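Local coordinates for protein tryptophan--tRNA ligase (Mycoplasma pneumoniae, PDB 2YY5) that probably catalyses the ATP-dependent attachment of tryptophan to tRNA(Trp), working as a homodimer, at residues 157-160 with 161-164; 167-170 with 171-174; 108-111 with 112-116; 20-23 with 24-28. The protein carries 1 engineered substitution. All blocks are in the same frame, centred on the assembly; numbering follows the deposited sequence.

Interaction 1. Residues 157-160 with 161-164. With WSA (5'-O-[(L-tryptophylamino)sulfonyl]adenosine), chain J; SO4 (sulfate ion), chain I.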
loop_
_atom_site.group_PDB
_atom_site.type_symbol
_atom_site.label_atom_id
_atom_site.label_comp_id
_atom_site.label_asym_id
_atom_site.label_seq_id
_atom_site.Cartn_x
_atom_site.Cartn_y
_atom_site.Cartn_z
ATOM N N GLN B 157 14.041 16.444 -2.457
ATOM C CA GLN B 157 13.016 15.619 -3.081
ATOM C C GLN B 157 13.287 15.244 -4.535
ATOM O O GLN B 157 12.402 14.712 -5.204
ATOM C CB GLN B 157 11.666 16.327 -2.984
ATOM C CG GLN B 157 11.141 16.389 -1.571
ATOM C CD GLN B 157 11.035 15.011 -0.961
ATOM O OE1 GLN B 157 10.124 14.249 -1.282
ATOM N NE2 GLN B 157 11.984 14.671 -0.097
ATOM N N LYS B 158 14.508 15.498 -5.013
ATOM C CA LYS B 158 14.865 15.202 -6.401
ATOM C C LYS B 158 14.834 13.727 -6.797
ATOM O O LYS B 158 14.271 13.383 -7.838
ATOM C CB LYS B 158 16.243 15.777 -6.745
ATOM C CG LYS B 158 16.725 15.377 -8.144
ATOM C CD LYS B 158 18.048 16.024 -8.522
ATOM C CE LYS B 158 17.851 17.453 -8.987
ATOM N NZ LYS B 158 17.070 18.241 -7.994
ATOM N N GLN B 159 15.451 12.865 -5.995
ATOM C CA GLN B 159 15.467 11.435 -6.305
ATOM C C GLN B 159 14.047 10.903 -6.452
ATOM O O GLN B 159 13.769 10.075 -7.324
ATOM C CB GLN B 159 16.166 10.630 -5.206
ATOM C CG GLN B 159 17.616 10.266 -5.469
ATOM C CD GLN B 159 18.032 8.994 -4.732
ATOM O OE1 GLN B 159 17.790 8.843 -3.531
ATOM N NE2 GLN B 159 18.658 8.073 -5.454
ATOM N N HIS B 160 13.160 11.375 -5.583
ATOM C CA HIS B 160 11.770 10.945 -5.600
ATOM C C HIS B 160 11.097 11.318 -6.912
ATOM O O HIS B 160 10.358 10.514 -7.484
ATOM C CB HIS B 160 11.033 11.549 -4.409
ATOM C CG HIS B 160 11.478 10.987 -3.095
ATOM N ND1 HIS B 160 11.417 11.702 -1.920
ATOM C CD2 HIS B 160 11.978 9.770 -2.774
ATOM C CE1 HIS B 160 11.863 10.949 -0.928
ATOM N NE2 HIS B 160 12.211 9.771 -1.420
ATOM N N LEU B 161 11.356 12.529 -7.399
ATOM C CA LEU B 161 10.772 12.943 -8.664
ATOM C C LEU B 161 11.304 12.072 -9.803
ATOM O O LEU B 161 10.575 11.732 -10.731
ATOM C CB LEU B 161 11.051 14.423 -8.927
ATOM C CG LEU B 161 9.812 15.293 -8.672
ATOM C CD1 LEU B 161 8.700 14.845 -9.595
ATOM C CD2 LEU B 161 9.351 15.180 -7.217
ATOM N N GLU B 162 12.571 11.693 -9.718
ATOM C CA GLU B 162 13.171 10.840 -10.730
ATOM C C GLU B 162 12.536 9.445 -10.697
ATOM O O GLU B 162 12.184 8.907 -11.748
ATOM C CB GLU B 162 14.683 10.740 -10.506
ATOM C CG GLU B 162 15.379 12.098 -10.448
ATOM C CD GLU B 162 16.876 11.998 -10.160
ATOM O OE1 GLU B 162 17.268 11.322 -9.179
ATOM O OE2 GLU B 162 17.663 12.610 -10.910
ATOM N N LEU B 163 12.380 8.868 -9.501
ATOM C CA LEU B 163 11.779 7.533 -9.353
ATOM C C LEU B 163 10.366 7.576 -9.925
ATOM O O LEU B 163 9.905 6.638 -10.582
ATOM C CB LEU B 163 11.700 7.127 -7.873
ATOM C CG LEU B 163 11.707 5.640 -7.465
ATOM C CD1 LEU B 163 10.865 5.459 -6.198
ATOM C CD2 LEU B 163 11.160 4.768 -8.579
ATOM N N THR B 164 9.686 8.690 -9.674
ATOM C CA THR B 164 8.327 8.875 -10.147
ATOM C C THR B 164 8.244 8.920 -11.670
ATOM O O THR B 164 7.296 8.411 -12.260
ATOM C CB THR B 164 7.723 10.153 -9.572
ATOM O OG1 THR B 164 7.688 10.056 -8.145
ATOM C CG2 THR B 164 6.320 10.349 -10.093
HETATM C CD2 WSA J . 5.202 14.963 -1.437
HETATM C CE3 WSA J . 5.683 16.176 -1.916
HETATM C CZ3 WSA J . 5.430 16.542 -3.232
HETATM C CH2 WSA J . 4.700 15.696 -4.063
HETATM C CZ2 WSA J . 4.222 14.484 -3.582
HETATM C CE2 WSA J . 4.475 14.118 -2.265
HETATM N N11 WSA J . 4.131 13.054 -1.544
HETATM C CD1 WSA J . 4.600 13.186 -0.307
HETATM C CG WSA J . 5.259 14.337 -0.197
HETATM C CB WSA J . 5.933 14.871 1.066
HETATM C CA WSA J . 7.442 15.032 0.872
HETATM N NH3 WSA J . 8.053 13.751 0.495
HETATM C C WSA J . 8.057 15.527 2.184
HETATM O O WSA J . 8.238 14.748 3.114
HETATM N NS WSA J . 8.371 16.816 2.259
HETATM S S WSA J . 8.486 17.281 3.818
HETATM O O1S WSA J . 7.177 17.063 4.518
HETATM O O2S WSA J . 9.541 16.477 4.520
HETATM O "O5'" WSA J . 8.825 18.672 3.794
HETATM C "C5'" WSA J . 8.001 19.559 3.030
HETATM C "C4'" WSA J . 8.749 20.340 1.944
HETATM O "O4'" WSA J . 9.830 21.082 2.535
HETATM C "C3'" WSA J . 9.366 19.456 0.857
HETATM O "O3'" WSA J . 9.232 20.095 -0.416
HETATM C "C2'" WSA J . 10.837 19.434 1.271
HETATM O "O2'" WSA J . 11.656 19.194 0.122
HETATM C "C1'" WSA J . 10.980 20.893 1.696
HETATM N N9 WSA J . 12.215 21.071 2.497
HETATM C C8 WSA J . 12.541 20.348 3.565
HETATM N N7 WSA J . 13.679 20.801 4.084
HETATM C C5 WSA J . 14.083 21.826 3.336
HETATM C C4 WSA J . 13.153 21.991 2.319
HETATM N N3 WSA J . 13.338 22.970 1.418
HETATM C C2 WSA J . 14.387 23.771 1.498
HETATM N N1 WSA J . 15.287 23.641 2.456
HETATM C C6 WSA J . 15.168 22.685 3.389
HETATM N N6 WSA J . 16.069 22.566 4.364
HETATM S S SO4 I . 11.232 12.447 2.646
HETATM O O1 SO4 I . 12.200 11.504 2.078
HETATM O O2 SO4 I . 10.722 13.317 1.573
HETATM O O3 SO4 I . 10.106 11.694 3.239
HETATM O O4 SO4 I . 11.900 13.251 3.685
#
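H160, whose carbonyl is held by T164 one turn later, carries an imidazole that is approached at its edge: the amide carbon of Q157 and a sulfate, probably from the crystallisation liquor, both lie in the ring plane. H160 ND1 donates to Q157 OE1 over 2.9 Å. The bond leaves the ring in its own plane but meets the amide 47° out of the carbonyl plane, so it does not use a lone pair. Q157 is the N-cap residue of helix 158-175, and its chain bends at chi2 (-56°), which brings the amide back beside H160. A second donor, WSA NH3, reaches the same Q157 OE1 over 2.8 Å. E162 turns its carboxylate 65° from the Q159 amide, whose OE1 is taken by T109, and E162 OE1 lies 3.9 Å from Q159 CG. K158 CG comes within 3.9 Å of E162 CD. K158 NZ and E162 OE2 stay 6.4 Å apart, so any attraction between the charges is probably weak. T164 suits a buried place facing helix 131-144: OG1 sits beside its own backbone N and donates to H160 O at 2.8 Å. T164 N reaches that oxygen from the other face of the carbonyl plane. With ND1 and WSA NH3 both donating, OE1 is probably fixed as the end of the Q157 amide turned to the tryptophanyl amino group, and NE2 as the end turned to the sulfate.

Interaction 2. Residues 167-170 with 171-174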
loop_
_atom_site.group_PDB
_atom_site.type_symbol
_atom_site.label_atom_id
_atom_site.label_comp_id
_atom_site.label_asym_id
_atom_site.label_seq_id
_atom_site.Cartn_x
_atom_site.Cartn_y
_atom_site.Cartn_z
ATOM N N LEU B 167 8.864 5.337 -13.009
ATOM C CA LEU B 167 7.675 4.502 -12.842
ATOM C C LEU B 167 6.604 4.890 -13.857
ATOM O O LEU B 167 5.906 4.032 -14.391
ATOM C CB LEU B 167 7.105 4.637 -11.417
ATOM C CG LEU B 167 7.946 4.105 -10.245
ATOM C CD1 LEU B 167 7.174 4.272 -8.931
ATOM C CD2 LEU B 167 8.280 2.631 -10.483
ATOM N N ALA B 168 6.474 6.185 -14.115
ATOM C CA ALA B 168 5.495 6.679 -15.070
ATOM C C ALA B 168 5.827 6.118 -16.460
ATOM O O ALA B 168 4.945 5.651 -17.191
ATOM C CB ALA B 168 5.513 8.203 -15.087
ATOM N N GLN B 169 7.108 6.156 -16.811
ATOM C CA GLN B 169 7.556 5.637 -18.096
ATOM C C GLN B 169 7.414 4.117 -18.133
ATOM O O GLN B 169 7.028 3.543 -19.152
ATOM C CB GLN B 169 9.007 6.050 -18.351
ATOM C CG GLN B 169 9.170 7.502 -18.790
ATOM C CD GLN B 169 10.623 7.858 -19.028
ATOM O OE1 GLN B 169 11.405 7.990 -18.085
ATOM N NE2 GLN B 169 10.998 7.998 -20.292
ATOM N N ARG B 170 7.737 3.470 -17.017
ATOM C CA ARG B 170 7.604 2.018 -16.890
ATOM C C ARG B 170 6.125 1.664 -17.164
ATOM O O ARG B 170 5.835 0.819 -18.005
ATOM C CB ARG B 170 8.028 1.615 -15.469
ATOM C CG ARG B 170 7.869 0.148 -15.055
ATOM C CD ARG B 170 9.189 -0.617 -15.078
ATOM N NE ARG B 170 10.333 0.090 -14.484
ATOM C CZ ARG B 170 10.533 0.289 -13.180
ATOM N NH1 ARG B 170 9.667 -0.152 -12.284
ATOM N NH2 ARG B 170 11.625 0.916 -12.771
ATOM N N ILE B 171 5.202 2.339 -16.469
ATOM C CA ILE B 171 3.752 2.124 -16.614
ATOM C C ILE B 171 3.282 2.407 -18.050
ATOM O O ILE B 171 2.488 1.661 -18.634
ATOM C CB ILE B 171 2.942 3.060 -15.659
ATOM C CG1 ILE B 171 3.300 2.786 -14.192
ATOM C CG2 ILE B 171 1.447 2.900 -15.898
ATOM C CD1 ILE B 171 2.954 1.412 -13.719
ATOM N N GLN B 172 3.778 3.503 -18.608
ATOM C CA GLN B 172 3.436 3.927 -19.959
ATOM C C GLN B 172 3.882 2.903 -21.000
ATOM O O GLN B 172 3.148 2.574 -21.928
ATOM C CB GLN B 172 4.104 5.277 -20.219
ATOM C CG GLN B 172 3.908 5.887 -21.576
ATOM C CD GLN B 172 4.377 7.332 -21.592
ATOM O OE1 GLN B 172 5.551 7.624 -21.342
ATOM N NE2 GLN B 172 3.453 8.249 -21.872
ATOM N N LYS B 173 5.094 2.398 -20.837
ATOM C CA LYS B 173 5.631 1.434 -21.777
ATOM C C LYS B 173 4.824 0.145 -21.758
ATOM O O LYS B 173 4.338 -0.292 -22.794
ATOM C CB LYS B 173 7.103 1.150 -21.444
ATOM C CG LYS B 173 7.918 0.520 -22.569
ATOM C CD LYS B 173 9.399 0.617 -22.235
ATOM C CE LYS B 173 10.308 0.219 -23.398
ATOM N NZ LYS B 173 10.143 -1.196 -23.809
ATOM N N LYS B 174 4.658 -0.442 -20.574
ATOM C CA LYS B 174 3.932 -1.696 -20.434
ATOM C C LYS B 174 2.429 -1.664 -20.650
ATOM O O LYS B 174 1.884 -2.544 -21.323
ATOM C CB LYS B 174 4.195 -2.319 -19.066
ATOM C CG LYS B 174 3.352 -3.567 -18.830
ATOM C CD LYS B 174 3.675 -4.251 -17.532
ATOM C CE LYS B 174 2.785 -5.463 -17.346
ATOM N NZ LYS B 174 2.817 -6.352 -18.536
HETATM O O HOH W 1 7.752 5.357 -21.406
#
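Q172 sets CG anti to its backbone N (chi1 179°) and runs on extended, which carries its amide past Q169, with Q169 CG and Q172 OE1 4.4 Å apart. The two belong to helix 158-175, the crossover of a beta-alpha-beta unit between the parallel strands 150-152 and 183-185. A water joins them, donating to Q169 O at 3.0 Å and to Q172 OE1 at 3.2 Å, so the glutamine amide and the carbonyl one turn before it share a single solvent molecule. Glutamine suits this partly exposed site, its amide oxygen able to accept a hydrogen bond from the water. The inner side is apolar: L167 and I171, one turn apart, both rest on M96 of helix 87-98, while the small A168 touches L181. R170 behaves differently. Its CG also starts anti to the backbone N (chi1 175°), but the chain then bends at chi2 and chi3, so the guanidinium swings off to a salt bridge with E104. K173 leads its amine away from the helix. K174, extended until its last torsion, passes NZ to the carbonyl of F52 of the second subunit, a length of reach that lysine provides. Regular helical bonds run beneath these groups: Q172 N donates to A168 O over 2.8 Å, K173 N to Q169 O over 2.8 Å, and K174 N to R170 O over 3.1 Å, the last nearly straight at 177°.

Interaction 3. Residues 108-111 with 112-116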
loop_
_atom_site.group_PDB
_atom_site.type_symbol
_atom_site.label_atom_id
_atom_site.label_comp_id
_atom_site.label_asym_id
_atom_site.label_seq_id
_atom_site.Cartn_x
_atom_site.Cartn_y
_atom_site.Cartn_z
ATOM N N MET B 108 17.635 4.357 -2.702
ATOM C CA MET B 108 17.191 5.718 -2.390
ATOM C C MET B 108 18.037 6.257 -1.238
ATOM O O MET B 108 18.173 5.616 -0.196
ATOM C CB MET B 108 15.708 5.737 -2.006
ATOM C CG MET B 108 14.741 5.394 -3.133
ATOM S SD MET B 108 14.532 6.700 -4.370
ATOM C CE MET B 108 15.593 6.097 -5.687
ATOM N N THR B 109 18.614 7.436 -1.432
ATOM C CA THR B 109 19.460 8.032 -0.409
ATOM C C THR B 109 18.692 8.296 0.875
ATOM O O THR B 109 19.217 8.107 1.969
ATOM C CB THR B 109 20.099 9.357 -0.902
ATOM O OG1 THR B 109 19.072 10.315 -1.184
ATOM C CG2 THR B 109 20.916 9.113 -2.165
ATOM N N GLN B 110 17.447 8.729 0.743
ATOM C CA GLN B 110 16.637 9.017 1.913
ATOM C C GLN B 110 16.402 7.753 2.729
ATOM O O GLN B 110 16.302 7.805 3.951
ATOM C CB GLN B 110 15.299 9.607 1.491
ATOM C CG GLN B 110 14.839 10.750 2.358
ATOM C CD GLN B 110 15.491 12.059 1.976
ATOM O OE1 GLN B 110 15.579 12.394 0.794
ATOM N NE2 GLN B 110 15.937 12.819 2.973
ATOM N N PHE B 111 16.307 6.614 2.054
ATOM C CA PHE B 111 16.087 5.348 2.746
ATOM C C PHE B 111 17.329 4.922 3.507
ATOM O O PHE B 111 17.242 4.463 4.642
ATOM C CB PHE B 111 15.718 4.244 1.761
ATOM C CG PHE B 111 15.635 2.887 2.390
ATOM C CD1 PHE B 111 14.720 2.632 3.408
ATOM C CD2 PHE B 111 16.478 1.868 1.981
ATOM C CE1 PHE B 111 14.650 1.382 4.007
ATOM C CE2 PHE B 111 16.414 0.611 2.577
ATOM C CZ PHE B 111 15.500 0.367 3.591
ATOM N N LYS B 112 18.485 5.056 2.866
ATOM C CA LYS B 112 19.748 4.692 3.491
ATOM C C LYS B 112 19.968 5.516 4.762
ATOM O O LYS B 112 20.208 4.969 5.837
ATOM C CB LYS B 112 20.913 4.942 2.527
ATOM C CG LYS B 112 21.053 3.962 1.362
ATOM C CD LYS B 112 22.292 4.327 0.542
ATOM C CE LYS B 112 22.781 3.191 -0.346
ATOM N NZ LYS B 112 21.914 2.961 -1.526
ATOM N N ALA B 113 19.874 6.833 4.629
ATOM C CA ALA B 113 20.088 7.741 5.747
ATOM C C ALA B 113 18.993 7.666 6.794
ATOM O O ALA B 113 19.117 8.242 7.877
ATOM C CB ALA B 113 20.207 9.162 5.239
ATOM N N LYS B 114 17.917 6.961 6.474
ATOM C CA LYS B 114 16.808 6.849 7.404
ATOM C C LYS B 114 16.792 5.475 8.073
ATOM O O LYS B 114 16.428 5.357 9.242
ATOM C CB LYS B 114 15.497 7.128 6.660
ATOM C CG LYS B 114 14.362 7.607 7.545
ATOM C CD LYS B 114 13.438 8.586 6.815
ATOM C CE LYS B 114 14.107 9.936 6.589
ATOM N NZ LYS B 114 13.129 10.980 6.163
ATOM N N LYS B 115 17.202 4.441 7.337
ATOM C CA LYS B 115 17.254 3.085 7.881
ATOM C C LYS B 115 18.434 3.027 8.836
ATOM O O LYS B 115 18.589 2.075 9.598
ATOM C CB LYS B 115 17.472 2.047 6.773
ATOM C CG LYS B 115 18.875 2.068 6.187
ATOM C CD LYS B 115 19.116 0.927 5.217
ATOM C CE LYS B 115 19.330 -0.388 5.927
ATOM N NZ LYS B 115 19.591 -1.478 4.945
ATOM N N ALA B 116 19.277 4.050 8.769
ATOM C CA ALA B 116 20.448 4.135 9.625
ATOM C C ALA B 116 20.114 5.009 10.827
ATOM O O ALA B 116 20.913 5.142 11.750
ATOM C CB ALA B 116 21.623 4.724 8.851
#
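F111 and K115 make the close-packed part of this short helix. K115 lays its aliphatic chain over one face of the phenyl ring, CB standing 4.0 Å above the plane toward the rim. Farther along, K115 CD lies 4.2 Å from the F111 ring centroid in an off-centre CH-pi contact. K115 reaches there because its CG takes the crowded position between backbone N and carbonyl carbon (chi1 72°), and the two side chains then cross obliquely. Lysine suits the place, since its methylenes cover the aromatic face while the amine continues beyond. Beneath them F111 O accepts K115 N at 2.7 Å and, weakly, K114 N at 3.2 Å. The first turn is more regular: K112 N donates to M108 O at 3.1 Å, M108 being the N-cap, and A113 N to T109 O at 3.0 Å. The other flank is loose. K114 NZ comes no nearer to Q110 than 4.2 Å from its CG, and this amine makes a long, weak ion pair with a sulfate. K112 and A113 face solvent, and the K112 amine makes a weak bond to R107 O. Inward, F111 packs on L133 of helix 131-144 and on I128 of the loop leading into that helix, Q110 and K114 both meet Y135 of the same helix, and M108 touches Q159 of helix 158-175.

Interaction 4. Residues 20-23 with 24-28. With WSA (5'-O-[(L-tryptophylamino)sulfonyl]adenosine), chain J.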
loop_
_atom_site.group_PDB
_atom_site.type_symbol
_atom_site.label_atom_id
_atom_site.label_comp_id
_atom_site.label_asym_id
_atom_site.label_seq_id
_atom_site.Cartn_x
_atom_site.Cartn_y
_atom_site.Cartn_z
ATOM N N GLY B 20 12.964 25.805 6.549
ATOM C CA GLY B 20 13.365 25.124 5.334
ATOM C C GLY B 20 12.112 24.803 4.546
ATOM O O GLY B 20 12.082 24.942 3.328
ATOM N N ASN B 21 11.067 24.390 5.261
ATOM C CA ASN B 21 9.784 24.054 4.648
ATOM C C ASN B 21 9.119 25.301 4.086
ATOM O O ASN B 21 8.603 25.282 2.963
ATOM C CB ASN B 21 8.850 23.422 5.675
ATOM C CG ASN B 21 9.444 22.193 6.326
ATOM O OD1 ASN B 21 9.861 21.260 5.641
ATOM N ND2 ASN B 21 9.481 22.183 7.656
ATOM N N TYR B 22 9.139 26.380 4.872
ATOM C CA TYR B 22 8.518 27.635 4.459
ATOM C C TYR B 22 9.176 28.164 3.189
ATOM O O TYR B 22 8.516 28.402 2.177
ATOM C CB TYR B 22 8.620 28.705 5.562
ATOM C CG TYR B 22 7.906 29.992 5.185
ATOM C CD1 TYR B 22 6.515 30.083 5.248
ATOM C CD2 TYR B 22 8.611 31.084 4.665
ATOM C CE1 TYR B 22 5.838 31.216 4.794
ATOM C CE2 TYR B 22 7.942 32.226 4.204
ATOM C CZ TYR B 22 6.554 32.277 4.274
ATOM O OH TYR B 22 5.869 33.367 3.806
ATOM N N LEU B 23 10.487 28.337 3.251
ATOM C CA LEU B 23 11.229 28.847 2.120
ATOM C C LEU B 23 11.271 27.850 0.963
ATOM O O LEU B 23 11.282 28.243 -0.210
ATOM C CB LEU B 23 12.647 29.235 2.575
ATOM C CG LEU B 23 12.892 30.722 2.907
ATOM C CD1 LEU B 23 11.620 31.377 3.419
ATOM C CD2 LEU B 23 14.018 30.858 3.929
ATOM N N GLY B 24 11.264 26.562 1.287
ATOM C CA GLY B 24 11.322 25.559 0.243
ATOM C C GLY B 24 10.131 25.499 -0.694
ATOM O O GLY B 24 10.304 25.330 -1.906
ATOM N N VAL B 25 8.925 25.640 -0.145
ATOM C CA VAL B 25 7.708 25.547 -0.947
ATOM C C VAL B 25 6.568 26.455 -0.519
ATOM O O VAL B 25 5.910 27.054 -1.360
ATOM C CB VAL B 25 7.153 24.097 -0.955
ATOM C CG1 VAL B 25 8.090 23.188 -1.712
ATOM C CG2 VAL B 25 6.984 23.591 0.477
ATOM N N MET B 26 6.320 26.537 0.782
ATOM C CA MET B 26 5.236 27.364 1.299
ATOM C C MET B 26 5.194 28.787 0.759
ATOM O O MET B 26 4.169 29.220 0.240
ATOM C CB MET B 26 5.279 27.404 2.828
ATOM C CG MET B 26 4.846 26.108 3.462
ATOM S SD MET B 26 4.813 26.126 5.257
ATOM C CE MET B 26 4.643 24.354 5.566
ATOM N N GLN B 27 6.303 29.510 0.881
ATOM C CA GLN B 27 6.382 30.896 0.417
ATOM C C GLN B 27 5.970 31.121 -1.039
ATOM O O GLN B 27 5.343 32.133 -1.360
ATOM C CB GLN B 27 7.802 31.449 0.623
ATOM C CG GLN B 27 8.087 32.715 -0.182
ATOM C CD GLN B 27 9.493 33.242 0.002
ATOM O OE1 GLN B 27 9.779 33.943 0.970
ATOM N NE2 GLN B 27 10.383 32.901 -0.926
ATOM N N SER B 28 6.324 30.192 -1.920
ATOM C CA SER B 28 5.991 30.346 -3.330
ATOM C C SER B 28 4.587 29.861 -3.661
ATOM O O SER B 28 4.142 29.957 -4.804
ATOM C CB SER B 28 7.012 29.603 -4.192
ATOM O OG SER B 28 6.943 28.216 -3.960
HETATM C CD2 WSA J . 5.202 14.963 -1.437
HETATM C CE3 WSA J . 5.683 16.176 -1.916
HETATM C CZ3 WSA J . 5.430 16.542 -3.232
HETATM C CH2 WSA J . 4.700 15.696 -4.063
HETATM C CZ2 WSA J . 4.222 14.484 -3.582
HETATM C CE2 WSA J . 4.475 14.118 -2.265
HETATM N N11 WSA J . 4.131 13.054 -1.544
HETATM C CD1 WSA J . 4.600 13.186 -0.307
HETATM C CG WSA J . 5.259 14.337 -0.197
HETATM C CB WSA J . 5.933 14.871 1.066
HETATM C CA WSA J . 7.442 15.032 0.872
HETATM N NH3 WSA J . 8.053 13.751 0.495
HETATM C C WSA J . 8.057 15.527 2.184
HETATM O O WSA J . 8.238 14.748 3.114
HETATM N NS WSA J . 8.371 16.816 2.259
HETATM S S WSA J . 8.486 17.281 3.818
HETATM O O1S WSA J . 7.177 17.063 4.518
HETATM O O2S WSA J . 9.541 16.477 4.520
HETATM O "O5'" WSA J . 8.825 18.672 3.794
HETATM C "C5'" WSA J . 8.001 19.559 3.030
HETATM C "C4'" WSA J . 8.749 20.340 1.944
HETATM O "O4'" WSA J . 9.830 21.082 2.535
HETATM C "C3'" WSA J . 9.366 19.456 0.857
HETATM O "O3'" WSA J . 9.232 20.095 -0.416
HETATM C "C2'" WSA J . 10.837 19.434 1.271
HETATM O "O2'" WSA J . 11.656 19.194 0.122
HETATM C "C1'" WSA J . 10.980 20.893 1.696
HETATM N N9 WSA J . 12.215 21.071 2.497
HETATM C C8 WSA J . 12.541 20.348 3.565
HETATM N N7 WSA J . 13.679 20.801 4.084
HETATM C C5 WSA J . 14.083 21.826 3.336
HETATM C C4 WSA J . 13.153 21.991 2.319
HETATM N N3 WSA J . 13.338 22.970 1.418
HETATM C C2 WSA J . 14.387 23.771 1.498
HETATM N N1 WSA J . 15.287 23.641 2.456
HETATM C C6 WSA J . 15.168 22.685 3.389
HETATM N N6 WSA J . 16.069 22.566 4.364
#
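The 'HIGH' region, the ATP-binding signature of this synthetase class, ends at G20 and N21, where G24 N donates to G20 O over 2.7 Å, closing a turn of helix 19-26. Glycine suits both positions: without side chains, the backbone can lie directly against the adenine, and G24 CA comes within 3.5 Å of WSA N3. V25 packs a methyl against the ribose, its CG1 3.5 Å from WSA O3'. The helix then widens. N21 O accepts V25 N at 3.1 Å and, weakly, M26 N, while Q27 N skips a residue and donates to Y22 O over 2.8 Å. This is the five-residue step of a pi-type turn, here built into the first helix after strand 6-11 of the Rossmann-type nucleotide-binding core. The wide turn brings the backbone of Q27 over one face of the Y22 ring, Q27 N standing 4.2 Å above its centre. The Q27 side chain crosses the tyrosine at about a right angle, with CB 3.7 Å from Y22 CE2. M26 meets the same ring obliquely through CB, 3.8 Å from Y22 CD1, then runs extended, a flexible thioether chain that packs on L64, T67 and L68 of helix 54-71. L23 turns the other way, to I254 and L258 of helix 246-259. Past the wide turn, S28 OG donates back to V25 O.

Two contacts touch the bound tryptophanyl-adenylate analogue: interaction 4 lies along its adenosine and interaction 1 at its amino group. With nearest atoms about 7 Å apart, they do not touch each other and are related through the ligand. Interaction 3 joins interaction 1 directly, by a probable hydrogen bond of 2.7 Å from T109 N to Q159 OE1, and both border the sulfate site. Interaction 2 continues helix 158-175 beyond interaction 1, their centres 15 Å apart, so one helix runs from the pocket to the subunit interface. At the near end of interaction 2 the L167 side chain is about 12 Å from the ligand, while K174 reaches the second subunit; the centres of interactions 2 and 4 are 31 Å apart.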